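PDB 1SA3: type II restriction enzyme MspI from Moraxella sp., which recognizes the double-stranded DNA sequence 5'-CCGG-3' and cleaves it after the first C, leaving fragments with terminal 5'-phosphates. Local coordinates for residues E59-S64 with V215-K220; F182-V187 with D224-R229; E149-H154 with Q169-L174. One frame throughout, in Å; residues are numbered along the deposited sequence.

Contact 1. Residues E59-S64 with V215-K220; sequences EKDISS and VDVTIK
Segment 59-64 of helix 57-69 runs nearly parallel to segment 215-220 of the edge strand 213-221, with axes 14° apart and 9.0 Å at closest approach. The nearest alpha carbons are those of Ile62 and Val217. No hydrogen bond links the segments directly, so apolar contact and bridged charges hold them together.

Ile62 can be followed outward. Its CB leaves the helix neither straight at the strand nor away from it. The branch CG1, anti to the carbonyl carbon and beside the backbone N (chi1 -64°), supplies the touch, with Ile62 CG1 3.9 Å from Val217 CG1. CG2, anti to the backbone N, does not come as close to Val217, and CD1 at the tip continues the extended chain past the valine. The side chain also packs on Tyr37, Ile38 and Ile41 of helix 23-41. Val217 crosses it at about a right angle, CG1 occupying the crowded position between backbone N and carbonyl carbon. Farther along, the tip of Ile219 touches the helix backbone, Ile219 CD1 standing 3.7 Å from Ile62 O.

At the more open border two carboxylates come close, their side chains crossing at about a right angle, with Asp61 OD2 3.8 Å from Asp216 OD1. Such a like-charge pair would probably be unfavourable alone, but Lys65 forms salt bridges to both oxygens and hydrogen-bonds Val217 O. Water 1 donates to both as well, at 2.6 Å to Asp61 OD2 and weakly to Asp216 OD1.

Val215 and Asp216 both oppose Gln208 of the adjacent strand, a classic beta bulge. With helix 23-41, which carries the sodium ligand Glu35, the arrangement is helix-on-sheet packing in the alpha/beta core of a PDDEXK nuclease.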
loop_
_atom_site.group_PDB
_atom_site.type_symbol
_atom_site.label_atom_id
_atom_site.label_comp_id
_atom_site.label_asym_id
_atom_site.label_seq_id
_atom_site.Cartn_x
_atom_site.Cartn_y
_atom_site.Cartn_z
ATOM N N GLU E 59 -6.999 17.232 -8.573
ATOM C CA GLU E 59 -7.906 16.414 -7.783
ATOM C C GLU E 59 -8.779 15.546 -8.688
ATOM O O GLU E 59 -9.237 14.478 -8.280
ATOM C CB GLU E 59 -8.774 17.286 -6.870
ATOM C CG GLU E 59 -8.016 17.840 -5.663
ATOM C CD GLU E 59 -7.133 19.042 -5.997
ATOM O OE1 GLU E 59 -6.109 19.243 -5.310
ATOM O OE2 GLU E 59 -7.470 19.795 -6.934
ATOM N N LYS E 60 -9.012 16.000 -9.916
ATOM C CA LYS E 60 -9.815 15.212 -10.848
ATOM C C LYS E 60 -9.016 13.971 -11.236
ATOM O O LYS E 60 -9.568 12.875 -11.334
ATOM C CB LYS E 60 -10.161 15.999 -12.114
ATOM C CG LYS E 60 -11.077 15.206 -13.050
ATOM C CD LYS E 60 -11.293 15.872 -14.405
ATOM C CE LYS E 60 -12.226 15.017 -15.275
ATOM N NZ LYS E 60 -12.330 15.490 -16.677
ATOM N N ASP E 61 -7.713 14.144 -11.454
ATOM C CA ASP E 61 -6.855 13.015 -11.814
ATOM C C ASP E 61 -6.841 11.999 -10.675
ATOM O O ASP E 61 -6.940 10.801 -10.906
ATOM C CB ASP E 61 -5.420 13.479 -12.095
ATOM C CG ASP E 61 -4.484 12.321 -12.432
ATOM O OD1 ASP E 61 -4.785 11.559 -13.379
ATOM O OD2 ASP E 61 -3.440 12.160 -11.755
ATOM N N ILE E 62 -6.717 12.493 -9.448
ATOM C CA ILE E 62 -6.690 11.635 -8.262
ATOM C C ILE E 62 -8.018 10.903 -8.077
ATOM O O ILE E 62 -8.047 9.670 -7.954
ATOM C CB ILE E 62 -6.374 12.474 -7.005
ATOM C CG1 ILE E 62 -4.963 13.067 -7.139
ATOM C CG2 ILE E 62 -6.516 11.615 -5.741
ATOM C CD1 ILE E 62 -4.632 14.150 -6.091
ATOM N N SER E 63 -9.121 11.650 -8.079
ATOM C CA SER E 63 -10.431 11.036 -7.911
ATOM C C SER E 63 -10.775 10.055 -9.053
ATOM O O SER E 63 -11.329 8.981 -8.803
ATOM C CB SER E 63 -11.509 12.124 -7.763
ATOM O OG SER E 63 -11.560 12.986 -8.885
ATOM N N SER E 64 -10.446 10.411 -10.293
ATOM C CA SER E 64 -10.715 9.520 -11.428
ATOM C C SER E 64 -9.905 8.224 -11.323
ATOM O O SER E 64 -10.401 7.147 -11.632
ATOM C CB SER E 64 -10.386 10.205 -12.761
ATOM O OG SER E 64 -11.353 11.189 -13.086
ATOM N N VAL E 215 4.027 15.046 -6.865
ATOM C CA VAL E 215 4.494 14.799 -8.217
ATOM C C VAL E 215 3.394 14.083 -8.988
ATOM O O VAL E 215 2.994 14.529 -10.058
ATOM C CB VAL E 215 5.766 13.951 -8.236
ATOM C CG1 VAL E 215 6.198 13.694 -9.677
ATOM C CG2 VAL E 215 6.873 14.681 -7.478
ATOM N N ASP E 216 2.885 12.989 -8.427
ATOM C CA ASP E 216 1.824 12.223 -9.078
ATOM C C ASP E 216 1.267 11.230 -8.056
ATOM O O ASP E 216 1.705 11.194 -6.904
ATOM C CB ASP E 216 2.404 11.446 -10.269
ATOM C CG ASP E 216 1.351 11.061 -11.300
ATOM O OD1 ASP E 216 0.153 11.293 -11.054
ATOM O OD2 ASP E 216 1.731 10.523 -12.364
ATOM N N VAL E 217 0.296 10.433 -8.477
ATOM C CA VAL E 217 -0.263 9.422 -7.596
ATOM C C VAL E 217 -0.577 8.189 -8.426
ATOM O O VAL E 217 -0.868 8.283 -9.618
ATOM C CB VAL E 217 -1.561 9.903 -6.910
ATOM C CG1 VAL E 217 -2.685 10.022 -7.938
ATOM C CG2 VAL E 217 -1.959 8.905 -5.790
ATOM N N THR E 218 -0.497 7.028 -7.793
ATOM C CA THR E 218 -0.805 5.780 -8.460
ATOM C C THR E 218 -1.772 5.073 -7.518
ATOM O O THR E 218 -1.532 5.021 -6.309
ATOM C CB THR E 218 0.468 4.938 -8.677
ATOM O OG1 THR E 218 1.358 5.639 -9.561
ATOM C CG2 THR E 218 0.122 3.614 -9.296
ATOM N N ILE E 219 -2.875 4.565 -8.063
ATOM C CA ILE E 219 -3.890 3.881 -7.258
ATOM C C ILE E 219 -4.216 2.550 -7.918
ATOM O O ILE E 219 -4.723 2.509 -9.040
ATOM C CB ILE E 219 -5.177 4.741 -7.139
ATOM C CG1 ILE E 219 -4.822 6.104 -6.514
ATOM C CG2 ILE E 219 -6.228 4.026 -6.283
ATOM C CD1 ILE E 219 -6.008 7.017 -6.266
ATOM N N LYS E 220 -3.923 1.465 -7.210
ATOM C CA LYS E 220 -4.155 0.125 -7.736
ATOM C C LYS E 220 -5.053 -0.735 -6.855
ATOM O O LYS E 220 -4.918 -0.701 -5.636
ATOM C CB LYS E 220 -2.816 -0.598 -7.872
ATOM C CG LYS E 220 -1.840 0.012 -8.863
ATOM C CD LYS E 220 -2.115 -0.445 -10.286
ATOM C CE LYS E 220 -0.983 -0.016 -11.217
ATOM N NZ LYS E 220 -1.133 -0.550 -12.605
HETATM O O HOH W 1 -1.839 13.950 -10.802
#

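Contact 2. Residues F182-V187 with D224-R229; sequences FIRWCV and DYVSDR
The axes of segments 182-187 and 224-229 cross at a signed angle of 127° and approach to 9.8 Å, with the alpha carbons of Ile183 and Val226 nearest each other. Every touch across this crossing is made by side chains, and no hydrogen bond spans it.

Ile183 is the central contributor, aimed at the partner helix and using two branches differently. CG2, anti to the backbone N, approaches the Tyr225 ring obliquely and also meets a methyl of Val226: Ile183 CG2 lies 3.9 Å from Tyr225 CE2 and 4.1 Å from Val226 CG2. CG1, anti to the carbonyl carbon, carries the tip onward, so that Ile183 CD1 reaches Arg229 CB at 3.7 Å. Val187, one turn later, meets the tyrosine tip to tip, with Val187 CG1 3.7 Å from Tyr225 CE2, again oblique to the ring.

Tyr225 is set by its own helix too. Its CG is anti to the backbone N (chi1 177°), and Arg229 CG lies 3.6 Å above one ring face, toward the rim. The bends of Arg229 at chi2 and chi3 bring its guanidinium edge to Tyr225 CD1. Its charged end pairs with Glu232, while Tyr225 OH hydrogen-bonds the C-terminal carboxylate of Gly262.

Arg184 brings its guanidinium across Val226, whose CG2 sits over one face and 4.1 Å from Arg184 NH2. That nitrogen forms a salt bridge with Asp223, placing the flat group beside the first turn of helix 222-234. Tyr225 also packs on Leu204 and Arg206 of strand 203-210. The arrangement is an oblique helix-helix crossing with an apolar centre of Ile183, Val187, Val226 and the Tyr225 ring, fastening helix 179-188 to the helix that directly follows the sheet's edge strand 213-221.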
loop_
_atom_site.group_PDB
_atom_site.type_symbol
_atom_site.label_atom_id
_atom_site.label_comp_id
_atom_site.label_asym_id
_atom_site.label_seq_id
_atom_site.Cartn_x
_atom_site.Cartn_y
_atom_site.Cartn_z
ATOM N N PHE E 182 1.610 -14.939 -1.490
ATOM C CA PHE E 182 2.680 -14.224 -0.794
ATOM C C PHE E 182 2.508 -12.709 -0.945
ATOM O O PHE E 182 2.542 -11.964 0.036
ATOM C CB PHE E 182 4.043 -14.639 -1.361
ATOM C CG PHE E 182 5.220 -14.206 -0.519
ATOM C CD1 PHE E 182 5.768 -15.069 0.424
ATOM C CD2 PHE E 182 5.807 -12.957 -0.700
ATOM C CE1 PHE E 182 6.892 -14.704 1.174
ATOM C CE2 PHE E 182 6.930 -12.581 0.045
ATOM C CZ PHE E 182 7.475 -13.463 0.985
ATOM N N ILE E 183 2.317 -12.252 -2.178
ATOM C CA ILE E 183 2.158 -10.825 -2.426
ATOM C C ILE E 183 0.896 -10.264 -1.784
ATOM O O ILE E 183 0.941 -9.256 -1.082
ATOM C CB ILE E 183 2.105 -10.516 -3.931
ATOM C CG1 ILE E 183 3.390 -10.995 -4.606
ATOM C CG2 ILE E 183 1.945 -9.018 -4.138
ATOM C CD1 ILE E 183 3.289 -11.111 -6.106
ATOM N N ARG E 184 -0.231 -10.917 -2.033
ATOM C CA ARG E 184 -1.502 -10.459 -1.484
ATOM C C ARG E 184 -1.466 -10.419 0.043
ATOM O O ARG E 184 -1.943 -9.462 0.656
ATOM C CB ARG E 184 -2.640 -11.369 -1.972
ATOM C CG ARG E 184 -4.035 -10.874 -1.647
ATOM C CD ARG E 184 -5.094 -11.807 -2.243
ATOM N NE ARG E 184 -5.054 -11.833 -3.703
ATOM C CZ ARG E 184 -5.589 -10.908 -4.492
ATOM N NH1 ARG E 184 -6.219 -9.866 -3.968
ATOM N NH2 ARG E 184 -5.499 -11.025 -5.814
ATOM N N TRP E 185 -0.884 -11.440 0.666
ATOM C CA TRP E 185 -0.826 -11.460 2.121
ATOM C C TRP E 185 0.097 -10.371 2.673
ATOM O O TRP E 185 -0.214 -9.740 3.682
ATOM C CB TRP E 185 -0.366 -12.826 2.632
ATOM C CG TRP E 185 -0.362 -12.889 4.118
ATOM C CD1 TRP E 185 -1.411 -13.211 4.930
ATOM C CD2 TRP E 185 0.721 -12.538 4.982
ATOM N NE1 TRP E 185 -1.047 -13.080 6.248
ATOM C CE2 TRP E 185 0.257 -12.667 6.308
ATOM C CE3 TRP E 185 2.041 -12.124 4.762
ATOM C CZ2 TRP E 185 1.068 -12.394 7.417
ATOM C CZ3 TRP E 185 2.847 -11.853 5.861
ATOM C CH2 TRP E 185 2.356 -11.989 7.173
ATOM N N CYS E 186 1.228 -10.147 2.013
ATOM C CA CYS E 186 2.165 -9.124 2.465
ATOM C C CYS E 186 1.552 -7.724 2.503
ATOM O O CYS E 186 1.803 -6.965 3.438
ATOM C CB CYS E 186 3.407 -9.090 1.570
ATOM S SG CYS E 186 4.647 -10.325 1.987
ATOM N N VAL E 187 0.759 -7.383 1.490
ATOM C CA VAL E 187 0.143 -6.056 1.430
ATOM C C VAL E 187 -1.264 -5.950 2.016
ATOM O O VAL E 187 -1.748 -4.843 2.228
ATOM C CB VAL E 187 0.117 -5.497 -0.023
ATOM C CG1 VAL E 187 1.535 -5.394 -0.554
ATOM C CG2 VAL E 187 -0.724 -6.389 -0.941
ATOM N N ASP E 224 -4.775 -5.942 -9.537
ATOM C CA ASP E 224 -3.818 -5.327 -10.451
ATOM C C ASP E 224 -2.429 -5.188 -9.855
ATOM O O ASP E 224 -1.422 -5.383 -10.551
ATOM C CB ASP E 224 -4.315 -3.959 -10.913
ATOM C CG ASP E 224 -5.555 -4.058 -11.775
ATOM O OD1 ASP E 224 -5.896 -5.176 -12.202
ATOM O OD2 ASP E 224 -6.189 -3.020 -12.035
ATOM N N TYR E 225 -2.359 -4.850 -8.572
ATOM C CA TYR E 225 -1.062 -4.705 -7.925
ATOM C C TYR E 225 -0.332 -6.047 -7.989
ATOM O O TYR E 225 0.852 -6.110 -8.332
ATOM C CB TYR E 225 -1.232 -4.288 -6.462
ATOM C CG TYR E 225 0.079 -4.190 -5.711
ATOM C CD1 TYR E 225 0.888 -3.051 -5.817
ATOM C CD2 TYR E 225 0.522 -5.241 -4.902
ATOM C CE1 TYR E 225 2.102 -2.960 -5.133
ATOM C CE2 TYR E 225 1.734 -5.158 -4.215
ATOM C CZ TYR E 225 2.518 -4.018 -4.333
ATOM O OH TYR E 225 3.709 -3.928 -3.640
ATOM N N VAL E 226 -1.049 -7.118 -7.654
ATOM C CA VAL E 226 -0.468 -8.459 -7.679
ATOM C C VAL E 226 0.022 -8.798 -9.089
ATOM O O VAL E 226 1.144 -9.261 -9.268
ATOM C CB VAL E 226 -1.497 -9.522 -7.219
ATOM C CG1 VAL E 226 -0.941 -10.936 -7.445
ATOM C CG2 VAL E 226 -1.824 -9.320 -5.742
ATOM N N SER E 227 -0.822 -8.560 -10.088
ATOM C CA SER E 227 -0.439 -8.832 -11.472
ATOM C C SER E 227 0.832 -8.078 -11.828
ATOM O O SER E 227 1.728 -8.633 -12.465
ATOM C CB SER E 227 -1.555 -8.421 -12.433
ATOM O OG SER E 227 -2.715 -9.208 -12.223
ATOM N N ASP E 228 0.913 -6.813 -11.422
ATOM C CA ASP E 228 2.094 -6.007 -11.715
ATOM C C ASP E 228 3.351 -6.603 -11.087
ATOM O O ASP E 228 4.387 -6.702 -11.744
ATOM C CB ASP E 228 1.920 -4.568 -11.216
ATOM C CG ASP E 228 0.848 -3.803 -11.981
ATOM O OD1 ASP E 228 0.480 -4.225 -13.097
ATOM O OD2 ASP E 228 0.383 -2.768 -11.463
ATOM N N ARG E 229 3.262 -6.986 -9.816
ATOM C CA ARG E 229 4.400 -7.579 -9.112
ATOM C C ARG E 229 4.792 -8.922 -9.751
ATOM O O ARG E 229 5.979 -9.202 -9.924
ATOM C CB ARG E 229 4.064 -7.796 -7.630
ATOM C CG ARG E 229 3.752 -6.522 -6.846
ATOM C CD ARG E 229 4.984 -5.643 -6.651
ATOM N NE ARG E 229 5.403 -4.971 -7.878
ATOM C CZ ARG E 229 4.733 -3.982 -8.461
ATOM N NH1 ARG E 229 3.600 -3.541 -7.933
ATOM N NH2 ARG E 229 5.198 -3.428 -9.572
#

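Contact 3. Residues E149-H154 with Q169-L174; sequences ELIRKH and QRLTEL
Leu150 and Leu171 point into the gap between segments 149-154 and 169-174, whose axes cross at -127° with 10.4 Å between them. They pass alongside rather than meeting end to end. Leu150, with CG anti to its carbonyl carbon, lays a methyl against the opposite backbone, Leu150 CD1 being 3.9 Å from Leu171 CA. Leu171, its CG instead anti to the backbone N (chi1 172°), extends the other way, so that Leu171 CD1 lies 4.1 Å from Leu150 CB. The same methyl meets Ile151 CG1, also at 4.1 Å, and these two side chains cross at about a right angle. At the border, Arg170 CG comes 4.0 Å from Leu150 CD1.

Charged groups pair partly along their own helix and partly beyond it. Arg152 grips Glu149 side-on, NE to OE1 and NH2 to OE2, and also bridges to Glu134. Arg170 NH1 bonds Glu173 OE1, and its NE forms a salt bridge with Glu146 of the partner helix. His154 packs on a DNA phosphate. Cohesion between the segments is therefore aliphatic; the Arg170 salt bridges lie at its border, and the Arg152-Glu149 pair stands apart from it.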
loop_
_atom_site.group_PDB
_atom_site.type_symbol
_atom_site.label_atom_id
_atom_site.label_comp_id
_atom_site.label_asym_id
_atom_site.label_seq_id
_atom_site.Cartn_x
_atom_site.Cartn_y
_atom_site.Cartn_z
ATOM N N GLU E 149 12.878 -22.739 5.515
ATOM C CA GLU E 149 14.257 -22.512 5.935
ATOM C C GLU E 149 15.041 -21.544 5.053
ATOM O O GLU E 149 15.887 -20.810 5.559
ATOM C CB GLU E 149 15.011 -23.840 6.048
ATOM C CG GLU E 149 14.499 -24.725 7.170
ATOM C CD GLU E 149 14.375 -23.993 8.498
ATOM O OE1 GLU E 149 15.326 -23.280 8.880
ATOM O OE2 GLU E 149 13.334 -24.136 9.173
ATOM N N LEU E 150 14.777 -21.529 3.749
ATOM C CA LEU E 150 15.488 -20.608 2.868
ATOM C C LEU E 150 15.001 -19.193 3.190
ATOM O O LEU E 150 15.786 -18.237 3.214
ATOM C CB LEU E 150 15.231 -20.959 1.396
ATOM C CG LEU E 150 15.946 -22.229 0.900
ATOM C CD1 LEU E 150 15.406 -22.648 -0.464
ATOM C CD2 LEU E 150 17.445 -21.975 0.822
ATOM N N ILE E 151 13.705 -19.066 3.453
ATOM C CA ILE E 151 13.168 -17.763 3.815
ATOM C C ILE E 151 13.791 -17.356 5.153
ATOM O O ILE E 151 14.205 -16.207 5.330
ATOM C CB ILE E 151 11.630 -17.788 3.947
ATOM C CG1 ILE E 151 11.006 -18.101 2.584
ATOM C CG2 ILE E 151 11.131 -16.430 4.470
ATOM C CD1 ILE E 151 9.493 -18.326 2.616
ATOM N N ARG E 152 13.867 -18.298 6.092
ATOM C CA ARG E 152 14.447 -18.008 7.401
ATOM C C ARG E 152 15.913 -17.612 7.270
ATOM O O ARG E 152 16.398 -16.775 8.026
ATOM C CB ARG E 152 14.340 -19.220 8.338
ATOM C CG ARG E 152 14.628 -18.892 9.804
ATOM C CD ARG E 152 14.990 -20.128 10.628
ATOM N NE ARG E 152 13.986 -21.185 10.551
ATOM C CZ ARG E 152 12.753 -21.107 11.047
ATOM N NH1 ARG E 152 12.340 -20.014 11.670
ATOM N NH2 ARG E 152 11.928 -22.139 10.925
ATOM N N LYS E 153 16.624 -18.227 6.326
ATOM C CA LYS E 153 18.031 -17.909 6.119
ATOM C C LYS E 153 18.148 -16.448 5.709
ATOM O O LYS E 153 19.043 -15.736 6.163
ATOM C CB LYS E 153 18.643 -18.783 5.022
ATOM C CG LYS E 153 20.101 -18.434 4.722
ATOM C CD LYS E 153 20.700 -19.332 3.644
ATOM C CE LYS E 153 22.145 -18.948 3.330
ATOM N NZ LYS E 153 23.014 -18.957 4.552
ATOM N N HIS E 154 17.238 -16.015 4.841
ATOM C CA HIS E 154 17.226 -14.634 4.369
ATOM C C HIS E 154 16.986 -13.715 5.567
ATOM O O HIS E 154 17.646 -12.685 5.720
ATOM C CB HIS E 154 16.116 -14.445 3.337
ATOM C CG HIS E 154 16.301 -13.243 2.463
ATOM N ND1 HIS E 154 16.286 -11.956 2.954
ATOM C CD2 HIS E 154 16.524 -13.137 1.131
ATOM C CE1 HIS E 154 16.495 -11.108 1.962
ATOM N NE2 HIS E 154 16.641 -11.800 0.845
ATOM N N GLN E 169 18.099 -19.695 -6.822
ATOM C CA GLN E 169 17.235 -20.259 -7.852
ATOM C C GLN E 169 16.259 -21.230 -7.196
ATOM O O GLN E 169 15.100 -21.317 -7.591
ATOM C CB GLN E 169 18.069 -20.998 -8.908
ATOM C CG GLN E 169 19.083 -20.120 -9.632
ATOM N N ARG E 170 16.738 -21.952 -6.188
ATOM C CA ARG E 170 15.914 -22.922 -5.469
ATOM C C ARG E 170 14.774 -22.254 -4.698
ATOM O O ARG E 170 13.654 -22.770 -4.654
ATOM C CB ARG E 170 16.782 -23.730 -4.500
ATOM C CG ARG E 170 16.031 -24.823 -3.742
ATOM C CD ARG E 170 15.424 -25.845 -4.696
ATOM N NE ARG E 170 14.757 -26.932 -3.984
ATOM C CZ ARG E 170 14.056 -27.895 -4.576
ATOM N NH1 ARG E 170 13.924 -27.906 -5.897
ATOM N NH2 ARG E 170 13.488 -28.850 -3.848
ATOM N N LEU E 171 15.060 -21.114 -4.076
ATOM C CA LEU E 171 14.025 -20.403 -3.330
ATOM C C LEU E 171 12.961 -19.951 -4.321
ATOM O O LEU E 171 11.768 -20.170 -4.119
ATOM C CB LEU E 171 14.625 -19.192 -2.596
ATOM C CG LEU E 171 13.659 -18.199 -1.913
ATOM C CD1 LEU E 171 12.635 -18.936 -1.082
ATOM C CD2 LEU E 171 14.445 -17.241 -1.028
ATOM N N THR E 172 13.413 -19.335 -5.409
ATOM C CA THR E 172 12.521 -18.835 -6.445
ATOM C C THR E 172 11.613 -19.944 -6.956
ATOM O O THR E 172 10.418 -19.740 -7.174
ATOM C CB THR E 172 13.320 -18.283 -7.632
ATOM O OG1 THR E 172 14.130 -17.185 -7.193
ATOM C CG2 THR E 172 12.379 -17.826 -8.741
ATOM N N GLU E 173 12.205 -21.117 -7.146
ATOM C CA GLU E 173 11.492 -22.285 -7.636
ATOM C C GLU E 173 10.404 -22.763 -6.684
ATOM O O GLU E 173 9.267 -22.990 -7.102
ATOM C CB GLU E 173 12.491 -23.420 -7.895
ATOM C CG GLU E 173 11.859 -24.740 -8.283
ATOM C CD GLU E 173 12.892 -25.784 -8.665
ATOM O OE1 GLU E 173 13.855 -25.975 -7.893
ATOM O OE2 GLU E 173 12.740 -26.417 -9.735
ATOM N N LEU E 174 10.750 -22.911 -5.406
ATOM C CA LEU E 174 9.797 -23.383 -4.406
ATOM C C LEU E 174 8.700 -22.375 -4.070
ATOM O O LEU E 174 7.612 -22.744 -3.640
ATOM C CB LEU E 174 10.535 -23.768 -3.116
ATOM C CG LEU E 174 11.415 -25.024 -3.158
ATOM C CD1 LEU E 174 12.085 -25.237 -1.806
ATOM C CD2 LEU E 174 10.551 -26.232 -3.522
#

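Contacts 1 and 2 share a continuous piece of chain: strand 213-221 runs directly into helix 222-234, and the Lys220 NZ to Asp228 OD2 salt bridge (2.9 Å) ties them. The centre of contact 2 lies about 10 Å from the chain's centre, that of contact 1 about 14 Å and that of contact 3 about 25 Å; all three are buried contacts, contact 3 being the outlying one and nearest the DNA. Contacts 2 and 3 do not touch, although helix 165-175 is followed by helix 179-188. All three have apolar centres, but only contact 1 sets helix against strand and brings like charges together. The two helix crossings have equal angles of opposite sign.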